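CdiI toxin (Salmonella enterica subsp. enterica serovar Rubislaw str. ATCC 10717, PDB 4ZQU) neutralises the cognate CdiA toxin of a contact-dependent growth inhibition system, acting as the immunity protein of the toxin-immunity pair. Local coordinates at residues 39-42 / 43-47; 88-91 / 92-95; 97-100 / 101-105; 112-115 / 116-119. All coordinates share one frame; numbering follows the deposited sequence.

Contact 1 of 4, residues 39-42 / 43-47; sequences HLSS and PDVSD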
loop_
_atom_site.group_PDB
_atom_site.type_symbol
_atom_site.label_atom_id
_atom_site.label_comp_id
_atom_site.label_asym_id
_atom_site.label_seq_id
_atom_site.Cartn_x
_atom_site.Cartn_y
_atom_site.Cartn_z
ATOM N N HIS B 39 -0.470 15.718 13.693
ATOM C CA HIS B 39 -0.508 17.173 13.730
ATOM C C HIS B 39 -1.558 17.709 12.765
ATOM O O HIS B 39 -1.433 17.560 11.549
ATOM C CB HIS B 39 0.866 17.762 13.400
ATOM C CG HIS B 39 1.932 17.400 14.387
ATOM N ND1 HIS B 39 1.893 17.803 15.705
ATOM C CD2 HIS B 39 3.066 16.675 14.248
ATOM C CE1 HIS B 39 2.958 17.337 16.336
ATOM N NE2 HIS B 39 3.685 16.651 15.475
ATOM N N LEU B 40 -2.602 18.318 13.320
ATOM C CA LEU B 40 -3.634 18.969 12.522
ATOM C C LEU B 40 -3.349 20.460 12.415
ATOM O O LEU B 40 -2.862 21.075 13.364
ATOM C CB LEU B 40 -5.020 18.738 13.128
ATOM C CG LEU B 40 -5.634 17.351 12.937
ATOM C CD1 LEU B 40 -6.920 17.224 13.731
ATOM C CD2 LEU B 40 -5.891 17.087 11.467
ATOM N N SER B 41 -3.656 21.039 11.259
ATOM C CA SER B 41 -3.404 22.457 11.032
ATOM C C SER B 41 -4.346 23.045 9.986
ATOM O O SER B 41 -4.946 22.315 9.198
ATOM C CB SER B 41 -1.950 22.672 10.605
ATOM O OG SER B 41 -1.842 22.766 9.194
ATOM N N SER B 42 -4.479 24.368 9.992
ATOM C CA SER B 42 -5.222 25.060 8.948
ATOM C C SER B 42 -4.330 25.155 7.721
ATOM O O SER B 42 -3.117 25.326 7.850
ATOM C CB SER B 42 -5.662 26.450 9.407
ATOM O OG SER B 42 -4.681 27.052 10.234
ATOM N N PRO B 43 -4.923 25.047 6.524
ATOM C CA PRO B 43 -4.186 24.998 5.254
ATOM C C PRO B 43 -3.248 26.183 4.994
ATOM O O PRO B 43 -2.625 26.217 3.934
ATOM C CB PRO B 43 -5.305 24.969 4.210
ATOM C CG PRO B 43 -6.453 24.345 4.919
ATOM C CD PRO B 43 -6.371 24.865 6.322
ATOM N N ASP B 44 -3.139 27.122 5.930
ATOM C CA ASP B 44 -2.256 28.272 5.754
ATOM C C ASP B 44 -1.132 28.302 6.791
ATOM O O ASP B 44 -0.598 29.363 7.104
ATOM C CB ASP B 44 -3.061 29.575 5.811
ATOM C CG ASP B 44 -3.734 29.790 7.154
ATOM O OD1 ASP B 44 -4.379 28.845 7.655
ATOM O OD2 ASP B 44 -3.629 30.908 7.702
ATOM N N VAL B 45 -0.779 27.132 7.315
ATOM C CA VAL B 45 0.320 27.000 8.272
ATOM C C VAL B 45 1.644 27.407 7.614
ATOM O O VAL B 45 1.866 27.125 6.435
ATOM C CB VAL B 45 0.420 25.548 8.808
ATOM C CG1 VAL B 45 0.313 24.546 7.664
ATOM C CG2 VAL B 45 1.692 25.332 9.621
ATOM N N SER B 46 2.511 28.086 8.363
ATOM C CA SER B 46 3.826 28.478 7.854
ATOM C C SER B 46 4.678 27.260 7.500
ATOM O O SER B 46 4.520 26.192 8.091
ATOM C CB SER B 46 4.564 29.343 8.881
ATOM O OG SER B 46 5.008 28.567 9.981
ATOM N N ASP B 47 5.581 27.426 6.538
ATOM C CA ASP B 47 6.458 26.337 6.112
ATOM C C ASP B 47 7.382 25.886 7.237
ATOM O O ASP B 47 7.856 24.752 7.242
ATOM C CB ASP B 47 7.288 26.752 4.891
ATOM C CG ASP B 47 6.456 26.843 3.623
ATOM O OD1 ASP B 47 5.280 26.423 3.648
ATOM O OD2 ASP B 47 6.979 27.326 2.594
#
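Ser42 and Val45 are joined through the backbone: Val45 N donates to Ser42 O over 3.0 Å, with an N-H...O angle of only 133°, so the bond is weak. The same carbonyl oxygen receives a second donor from its own side of the turn, Ser41 OG, at 3.2 Å from Ser42 O. That hydroxyl sits well above the carbonyl plane and not on a lone pair. Ser42 O thus has two donors, neither ideally placed.

A further polar link is between side chains. Ser42 OG donates a weak hydrogen bond to Asp44 OD1, again at 3.2 Å. Both groups swing inward to meet: Ser42 OG (chi1 36°) and Asp44 CG (chi1 63°) each lie between their own backbone N and carbonyl carbon.

Residues 42-45 form a type I beta turn, with Pro43 at its second position, where the backbone torsion suits the proline ring. The turn takes the chain out of strand 30-41 toward helix 47-59, which Ser46 opens as N-cap by accepting from Asp49 N.

On the inner side of the turn Val45 packs against the Ser41 hydroxyl in van der Waals contact, CG1 of Val45 3.2 Å from Ser41 OG and Val45 CB slightly farther from the same oxygen, at 3.6 Å. Val45 also packs on Leu50 and Ile19, while Ser41 touches Met53, setting this surface turn against helix 47-59 and strand 19-26.

Contact 2 of 4, residues 88-91 / 92-95; sequences RRTV and ERYD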
loop_
_atom_site.group_PDB
_atom_site.type_symbol
_atom_site.label_atom_id
_atom_site.label_comp_id
_atom_site.label_asym_id
_atom_site.label_seq_id
_atom_site.Cartn_x
_atom_site.Cartn_y
_atom_site.Cartn_z
ATOM N N ARG B 88 -6.820 -6.680 10.992
ATOM C CA ARG B 88 -8.038 -6.227 11.642
ATOM C C ARG B 88 -7.786 -4.935 12.408
ATOM O O ARG B 88 -8.529 -3.968 12.258
ATOM C CB ARG B 88 -8.588 -7.311 12.569
ATOM C CG ARG B 88 -9.488 -8.297 11.852
ATOM C CD ARG B 88 -10.288 -9.173 12.810
ATOM N NE ARG B 88 -10.882 -10.353 12.173
ATOM C CZ ARG B 88 -10.228 -11.260 11.448
ATOM N NH1 ARG B 88 -8.912 -11.196 11.289
ATOM N NH2 ARG B 88 -10.896 -12.272 10.912
ATOM N N ARG B 89 -6.725 -4.916 13.209
ATOM C CA ARG B 89 -6.354 -3.721 13.960
ATOM C C ARG B 89 -6.046 -2.564 13.023
ATOM O O ARG B 89 -6.377 -1.412 13.310
ATOM C CB ARG B 89 -5.148 -3.997 14.857
ATOM C CG ARG B 89 -5.425 -4.963 15.989
ATOM C CD ARG B 89 -4.339 -4.872 17.039
ATOM N NE ARG B 89 -4.817 -5.253 18.364
ATOM C CZ ARG B 89 -4.542 -4.579 19.477
ATOM N NH1 ARG B 89 -3.794 -3.483 19.426
ATOM N NH2 ARG B 89 -5.016 -4.999 20.642
ATOM N N THR B 90 -5.408 -2.887 11.905
ATOM C CA THR B 90 -5.078 -1.900 10.886
ATOM C C THR B 90 -6.322 -1.168 10.389
ATOM O O THR B 90 -6.373 0.061 10.397
ATOM C CB THR B 90 -4.365 -2.555 9.692
ATOM O OG1 THR B 90 -3.107 -3.085 10.127
ATOM C CG2 THR B 90 -4.128 -1.545 8.589
ATOM N N VAL B 91 -7.324 -1.932 9.970
ATOM C CA VAL B 91 -8.561 -1.363 9.452
ATOM C C VAL B 91 -9.317 -0.594 10.533
ATOM O O VAL B 91 -9.874 0.471 10.273
ATOM C CB VAL B 91 -9.471 -2.462 8.860
ATOM C CG1 VAL B 91 -10.860 -1.919 8.557
ATOM C CG2 VAL B 91 -8.838 -3.055 7.610
ATOM N N GLU B 92 -9.316 -1.124 11.751
ATOM C CA GLU B 92 -10.073 -0.515 12.843
ATOM C C GLU B 92 -9.505 0.830 13.297
ATOM O O GLU B 92 -10.262 1.757 13.588
ATOM C CB GLU B 92 -10.146 -1.473 14.030
ATOM C CG GLU B 92 -10.982 -2.711 13.763
ATOM C CD GLU B 92 -11.363 -3.437 15.035
ATOM O OE1 GLU B 92 -11.215 -2.841 16.123
ATOM O OE2 GLU B 92 -11.815 -4.600 14.946
ATOM N N ARG B 93 -8.180 0.935 13.359
ATOM C CA ARG B 93 -7.547 2.184 13.774
ATOM C C ARG B 93 -7.645 3.209 12.656
ATOM O O ARG B 93 -7.592 4.412 12.898
ATOM C CB ARG B 93 -6.085 1.966 14.175
ATOM C CG ARG B 93 -5.152 1.649 13.032
ATOM C CD ARG B 93 -3.712 1.627 13.505
ATOM N NE ARG B 93 -3.457 0.546 14.453
ATOM C CZ ARG B 93 -2.809 -0.577 14.155
ATOM N NH1 ARG B 93 -2.338 -0.774 12.932
ATOM N NH2 ARG B 93 -2.627 -1.502 15.083
ATOM N N TYR B 94 -7.791 2.721 11.429
ATOM C CA TYR B 94 -8.070 3.588 10.296
ATOM C C TYR B 94 -9.477 4.160 10.422
ATOM O O TYR B 94 -9.697 5.347 10.192
ATOM C CB TYR B 94 -7.921 2.825 8.982
ATOM C CG TYR B 94 -8.467 3.564 7.784
ATOM C CD1 TYR B 94 -7.807 4.672 7.266
ATOM C CD2 TYR B 94 -9.641 3.152 7.165
ATOM C CE1 TYR B 94 -8.303 5.350 6.166
ATOM C CE2 TYR B 94 -10.145 3.823 6.065
ATOM C CZ TYR B 94 -9.471 4.921 5.569
ATOM O OH TYR B 94 -9.966 5.594 4.472
ATOM N N ASP B 95 -10.424 3.306 10.799
ATOM C CA ASP B 95 -11.811 3.725 10.968
ATOM C C ASP B 95 -11.944 4.744 12.092
ATOM O O ASP B 95 -12.788 5.638 12.033
ATOM C CB ASP B 95 -12.710 2.517 11.238
ATOM C CG ASP B 95 -12.848 1.610 10.029
ATOM O OD1 ASP B 95 -12.711 2.104 8.890
ATOM O OD2 ASP B 95 -13.103 0.402 10.218
HETATM O O HOH W 1 -2.706 -1.744 17.851
#
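Arg93 folds back over the preceding helical turn because its CG lies between the backbone N and the carbonyl carbon (chi1 71°) and its chain bends again at chi3 (65°). Its guanidinium is thereby laid over the Arg89 carbonyl: Arg89 O stands 3.7 Å above the plane, over the centre of the group, and Thr90 N lies over the same face, nearer the rim. Arg93 NH2 comes within 3.6 Å of Arg89 CB. The Arg89 chain runs extended from CG to NE, and one water links the two arginines in the planes of both guanidinium groups, accepting from Arg89 NH1 at 2.6 Å and from Arg93 NH2 at 2.8 Å. Arg93 also donates to the carbonyls of Asp83 and Leu84, which fix its rotation, and Thr90 OG1 bonds Asp86 O.

Farther along, Val91 and Asp95 lie one turn apart along the same flank of the helix, with Val91 CG1 3.6 Å from Asp95 OD2. Beneath them the backbone is regular: Arg93 N donates to Arg89 O at 3.0 Å and 160°, and Asp95 N to Val91 O at 2.9 Å.

Thr90, Val91 and Tyr94 pack on Val76, Pro19 and Gly75 of the CdiA-CT toxin chain, and Tyr94 OH is held by Glu140. The arrangement is that of an alpha-helix with i to i+4 bonding, here a stretch of helix 87-105 that takes part in the toxin interface.

Contact 3 of 4, residues 97-100 / 101-105; sequences WVKK and LMVHY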
loop_
_atom_site.group_PDB
_atom_site.type_symbol
_atom_site.label_atom_id
_atom_site.label_comp_id
_atom_site.label_asym_id
_atom_site.label_seq_id
_atom_site.Cartn_x
_atom_site.Cartn_y
_atom_site.Cartn_z
ATOM N N TRP B 97 -9.375 6.722 12.913
ATOM C CA TRP B 97 -8.701 7.871 12.334
ATOM C C TRP B 97 -9.682 8.682 11.500
ATOM O O TRP B 97 -9.712 9.911 11.578
ATOM C CB TRP B 97 -7.517 7.419 11.479
ATOM C CG TRP B 97 -6.793 8.540 10.813
ATOM C CD1 TRP B 97 -5.745 9.250 11.319
ATOM C CD2 TRP B 97 -7.055 9.077 9.512
ATOM N NE1 TRP B 97 -5.338 10.202 10.413
ATOM C CE2 TRP B 97 -6.127 10.116 9.296
ATOM C CE3 TRP B 97 -7.984 8.784 8.509
ATOM C CZ2 TRP B 97 -6.102 10.861 8.117
ATOM C CZ3 TRP B 97 -7.958 9.526 7.339
ATOM C CH2 TRP B 97 -7.024 10.551 7.153
ATOM N N VAL B 98 -10.492 7.979 10.713
ATOM C CA VAL B 98 -11.499 8.608 9.870
ATOM C C VAL B 98 -12.593 9.253 10.711
ATOM O O VAL B 98 -12.981 10.395 10.465
ATOM C CB VAL B 98 -12.144 7.593 8.903
ATOM C CG1 VAL B 98 -13.328 8.219 8.180
ATOM C CG2 VAL B 98 -11.119 7.075 7.907
ATOM N N LYS B 99 -13.080 8.515 11.706
ATOM C CA LYS B 99 -14.179 8.979 12.544
ATOM C C LYS B 99 -13.820 10.254 13.302
ATOM O O LYS B 99 -14.627 11.178 13.381
ATOM C CB LYS B 99 -14.601 7.886 13.529
ATOM C CG LYS B 99 -15.799 8.259 14.394
ATOM C CD LYS B 99 -16.046 7.232 15.491
ATOM C CE LYS B 99 -16.340 5.861 14.910
ATOM N NZ LYS B 99 -16.445 4.816 15.965
ATOM N N LYS B 100 -12.607 10.303 13.846
ATOM C CA LYS B 100 -12.154 11.468 14.604
ATOM C C LYS B 100 -12.136 12.742 13.762
ATOM O O LYS B 100 -12.349 13.837 14.279
ATOM C CB LYS B 100 -10.761 11.223 15.190
ATOM C CG LYS B 100 -10.757 10.388 16.456
ATOM C CD LYS B 100 -9.414 10.469 17.166
ATOM C CE LYS B 100 -9.435 9.702 18.481
ATOM N NZ LYS B 100 -9.717 8.254 18.277
ATOM N N LEU B 101 -11.881 12.596 12.465
ATOM C CA LEU B 101 -11.813 13.743 11.569
ATOM C C LEU B 101 -13.206 14.236 11.178
ATOM O O LEU B 101 -13.437 15.442 11.065
ATOM C CB LEU B 101 -11.008 13.392 10.316
ATOM C CG LEU B 101 -9.518 13.096 10.512
ATOM C CD1 LEU B 101 -8.875 12.768 9.177
ATOM C CD2 LEU B 101 -8.798 14.262 11.178
ATOM N N MET B 102 -14.131 13.304 10.972
ATOM C CA MET B 102 -15.503 13.666 10.632
ATOM C C MET B 102 -16.186 14.352 11.805
ATOM O O MET B 102 -16.943 15.300 11.621
ATOM C CB MET B 102 -16.305 12.433 10.209
ATOM C CG MET B 102 -16.007 11.952 8.800
ATOM S SD MET B 102 -17.130 10.643 8.276
ATOM C CE MET B 102 -16.752 9.370 9.475
ATOM N N VAL B 103 -15.913 13.868 13.011
ATOM C CA VAL B 103 -16.508 14.434 14.215
ATOM C C VAL B 103 -15.907 15.801 14.529
ATOM O O VAL B 103 -16.619 16.737 14.894
ATOM C CB VAL B 103 -16.324 13.498 15.425
ATOM C CG1 VAL B 103 -16.834 14.158 16.695
ATOM C CG2 VAL B 103 -17.043 12.180 15.185
ATOM N N HIS B 104 -14.592 15.907 14.375
ATOM C CA HIS B 104 -13.879 17.149 14.647
ATOM C C HIS B 104 -14.319 18.263 13.701
ATOM O O HIS B 104 -14.496 19.408 14.117
ATOM C CB HIS B 104 -12.369 16.927 14.535
ATOM C CG HIS B 104 -11.549 18.122 14.915
ATOM N ND1 HIS B 104 -10.219 18.250 14.563
ATOM C CD2 HIS B 104 -11.860 19.232 15.618
ATOM C CE1 HIS B 104 -9.754 19.392 15.030
ATOM N NE2 HIS B 104 -10.726 20.011 15.674
ATOM N N TYR B 105 -14.506 17.919 12.430
ATOM C CA TYR B 105 -14.832 18.913 11.414
ATOM C C TYR B 105 -16.300 18.866 10.987
ATOM O O TYR B 105 -16.701 19.563 10.054
ATOM C CB TYR B 105 -13.926 18.735 10.197
ATOM C CG TYR B 105 -12.466 18.991 10.493
ATOM C CD1 TYR B 105 -11.930 20.268 10.387
ATOM C CD2 TYR B 105 -11.625 17.959 10.882
ATOM C CE1 TYR B 105 -10.597 20.509 10.659
ATOM C CE2 TYR B 105 -10.289 18.190 11.155
ATOM C CZ TYR B 105 -9.781 19.467 11.043
ATOM O OH TYR B 105 -8.451 19.702 11.316
#
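Val98 O and Leu101 N make a weak, bent bond of 3.2 Å, and the same oxygen accepts Met102 N more squarely, at 158° and in the carbonyl plane. Val98 O thus has two donors. The next acceptor, Lys99 O, takes Val103 N at 3.0 Å, the donor lying nearly along the C=O axis. Lys100 O is served by His104 N at 3.1 Å, but this donor rises well out of the carbonyl plane, off the lone-pair direction. Leu101 O in turn accepts Tyr105 N at 3.0 Å.

Apart from the weak i to i+3 bond of Leu101 N, these are the i to i+4 bonds of an alpha-helix, in the C-terminal part of helix 87-105. One side of it faces strand 30-41, where Trp97 touches Leu32 and Gln38; another faces helix 110-115, where Val98 meets Leu113 and Phe114.

Side-chain donors find partners beyond the two segments. Trp97 NE1 bonds Asp22 OD1, which ties the indole edge to strand 19-26, and Lys99 NZ makes a salt bridge with Glu96.

The indole face receives a CH-pi contact: Leu101 CD1 stands 3.6 Å from the centroid of the Trp97 six-membered ring, only 15° off the normal. Trp97 has CG anti to its backbone N (chi1 178°), which turns the ring along the helix to lie under that methyl. Alongside, Val98 CG1 meets Met102 CE at 3.8 Å, where the methionine chain bends at chi3 to bring its methyl back over the previous turn.

Contact 4 of 4, residues 112-115 / 116-119; sequences ALFK and DMKS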
loop_
_atom_site.group_PDB
_atom_site.type_symbol
_atom_site.label_atom_id
_atom_site.label_comp_id
_atom_site.label_asym_id
_atom_site.label_seq_id
_atom_site.Cartn_x
_atom_site.Cartn_y
_atom_site.Cartn_z
ATOM N N ALA B 112 -17.734 13.422 1.830
ATOM C CA ALA B 112 -17.349 14.832 1.802
ATOM C C ALA B 112 -15.987 15.035 2.458
ATOM O O ALA B 112 -15.282 15.998 2.154
ATOM C CB ALA B 112 -18.402 15.697 2.485
ATOM N N LEU B 113 -15.626 14.127 3.360
ATOM C CA LEU B 113 -14.308 14.145 3.993
ATOM C C LEU B 113 -13.200 13.948 2.964
ATOM O O LEU B 113 -12.263 14.742 2.880
ATOM C CB LEU B 113 -14.212 13.063 5.075
ATOM C CG LEU B 113 -12.828 12.827 5.693
ATOM C CD1 LEU B 113 -12.350 14.046 6.464
ATOM C CD2 LEU B 113 -12.833 11.600 6.592
ATOM N N PHE B 114 -13.327 12.889 2.172
ATOM C CA PHE B 114 -12.285 12.497 1.235
ATOM C C PHE B 114 -12.419 13.163 -0.130
ATOM O O PHE B 114 -11.481 13.131 -0.923
ATOM C CB PHE B 114 -12.284 10.977 1.059
ATOM C CG PHE B 114 -11.946 10.222 2.312
ATOM C CD1 PHE B 114 -10.634 10.126 2.743
ATOM C CD2 PHE B 114 -12.940 9.605 3.057
ATOM C CE1 PHE B 114 -10.319 9.433 3.896
ATOM C CE2 PHE B 114 -12.631 8.910 4.212
ATOM C CZ PHE B 114 -11.320 8.823 4.631
ATOM N N LYS B 115 -13.577 13.761 -0.395
ATOM C CA LYS B 115 -13.887 14.317 -1.714
ATOM C C LYS B 115 -12.790 15.223 -2.260
ATOM O O LYS B 115 -12.364 15.075 -3.406
ATOM C CB LYS B 115 -15.203 15.096 -1.668
ATOM C CG LYS B 115 -15.635 15.656 -3.008
ATOM C CD LYS B 115 -17.026 16.254 -2.932
ATOM C CE LYS B 115 -17.103 17.307 -1.845
ATOM N NZ LYS B 115 -18.470 17.880 -1.723
ATOM N N ASP B 116 -12.331 16.163 -1.441
ATOM C CA ASP B 116 -11.323 17.112 -1.892
ATOM C C ASP B 116 -9.988 16.878 -1.196
ATOM O O ASP B 116 -9.255 17.822 -0.905
ATOM C CB ASP B 116 -11.805 18.544 -1.658
ATOM C CG ASP B 116 -13.016 18.889 -2.504
ATOM O OD1 ASP B 116 -13.137 18.330 -3.612
ATOM O OD2 ASP B 116 -13.856 19.702 -2.060
ATOM N N MET B 117 -9.662 15.611 -0.958
ATOM C CA MET B 117 -8.475 15.273 -0.186
ATOM C C MET B 117 -7.328 14.740 -1.043
ATOM O O MET B 117 -7.481 13.755 -1.766
ATOM C CB MET B 117 -8.832 14.251 0.895
ATOM C CG MET B 117 -7.640 13.744 1.682
ATOM S SD MET B 117 -8.117 12.714 3.078
ATOM C CE MET B 117 -8.936 13.923 4.117
ATOM N N LYS B 118 -6.178 15.399 -0.946
ATOM C CA LYS B 118 -4.958 14.936 -1.595
ATOM C C LYS B 118 -4.060 14.245 -0.573
ATOM O O LYS B 118 -4.214 14.450 0.632
ATOM C CB LYS B 118 -4.226 16.097 -2.254
ATOM N N SER B 119 -3.122 13.430 -1.048
ATOM C CA SER B 119 -2.238 12.695 -0.148
ATOM C C SER B 119 -0.785 12.703 -0.611
ATOM O O SER B 119 -0.494 12.462 -1.782
ATOM C CB SER B 119 -2.717 11.250 0.005
ATOM O OG SER B 119 -1.879 10.526 0.890
#
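The exit of helix 110-115 into strand 118-124 is a helix-to-strand junction, and Phe114 and Met117 bridge it with both backbone and side chain. Met117 N donates to Phe114 O at 3.1 Å, with an N-H...O angle of 148°. The nitrogen lies 63° out of the carbonyl plane, as expected where an i to i+3 bond closes a tight bend and not a regular helical turn.

Above this bond the side chains run together. Met117 extends with CG anti to its backbone N (chi1 175°) and bends only at chi3, so SD is carried beside the phenyl group while CE turns toward Leu113. Met117 SD approaches Phe114 CD1 to 3.6 Å and lies 4.8 Å from the ring centroid, oblique to the ring: a Met-aromatic contact. Met117 CE comes within 3.6 Å of Leu113 O and 4.1 Å of Leu113 CD1. Leu113 CD2 meanwhile rests over one face of the Phe114 ring, toward its rim.

Val98 and Tyr94 of helix 87-105 pack on Phe114, Trp142 touches it from strand 141-143, and Met117 reaches Lys13. The chemistry is therefore that of an apolar cluster at the junction: the sulfur, a polarisable atom, meets the aromatic carbons by dispersion, while the Met117 N-H is taken by Phe114 O, and Met117 O by Trp142 NE1, at the point where the chain leaves the helix for the sheet.

How the contacts relate
The contacts follow one another along the chain in numerical order. Contacts 2 and 3 share helix 87-105, their centres 14 Å apart, and contact 4 lies just beyond, where helix 110-115 leads into the antiparallel sheet. Contacts 3 and 4 are the closest pair, with centres 13 Å apart: Val98 CG1 meets Leu113 CD2 at 3.8 Å. Contact 2 touches contact 4 through Tyr94 OH and Phe114 CZ, 3.5 Å apart. Contact 1, on the sheet strand 30-41, is 26 Å from contact 2 between centres, yet Leu40 packs on contact 3. Helix 87-105 thus packs along strand 30-41, while residues of contact 2 also meet the toxin.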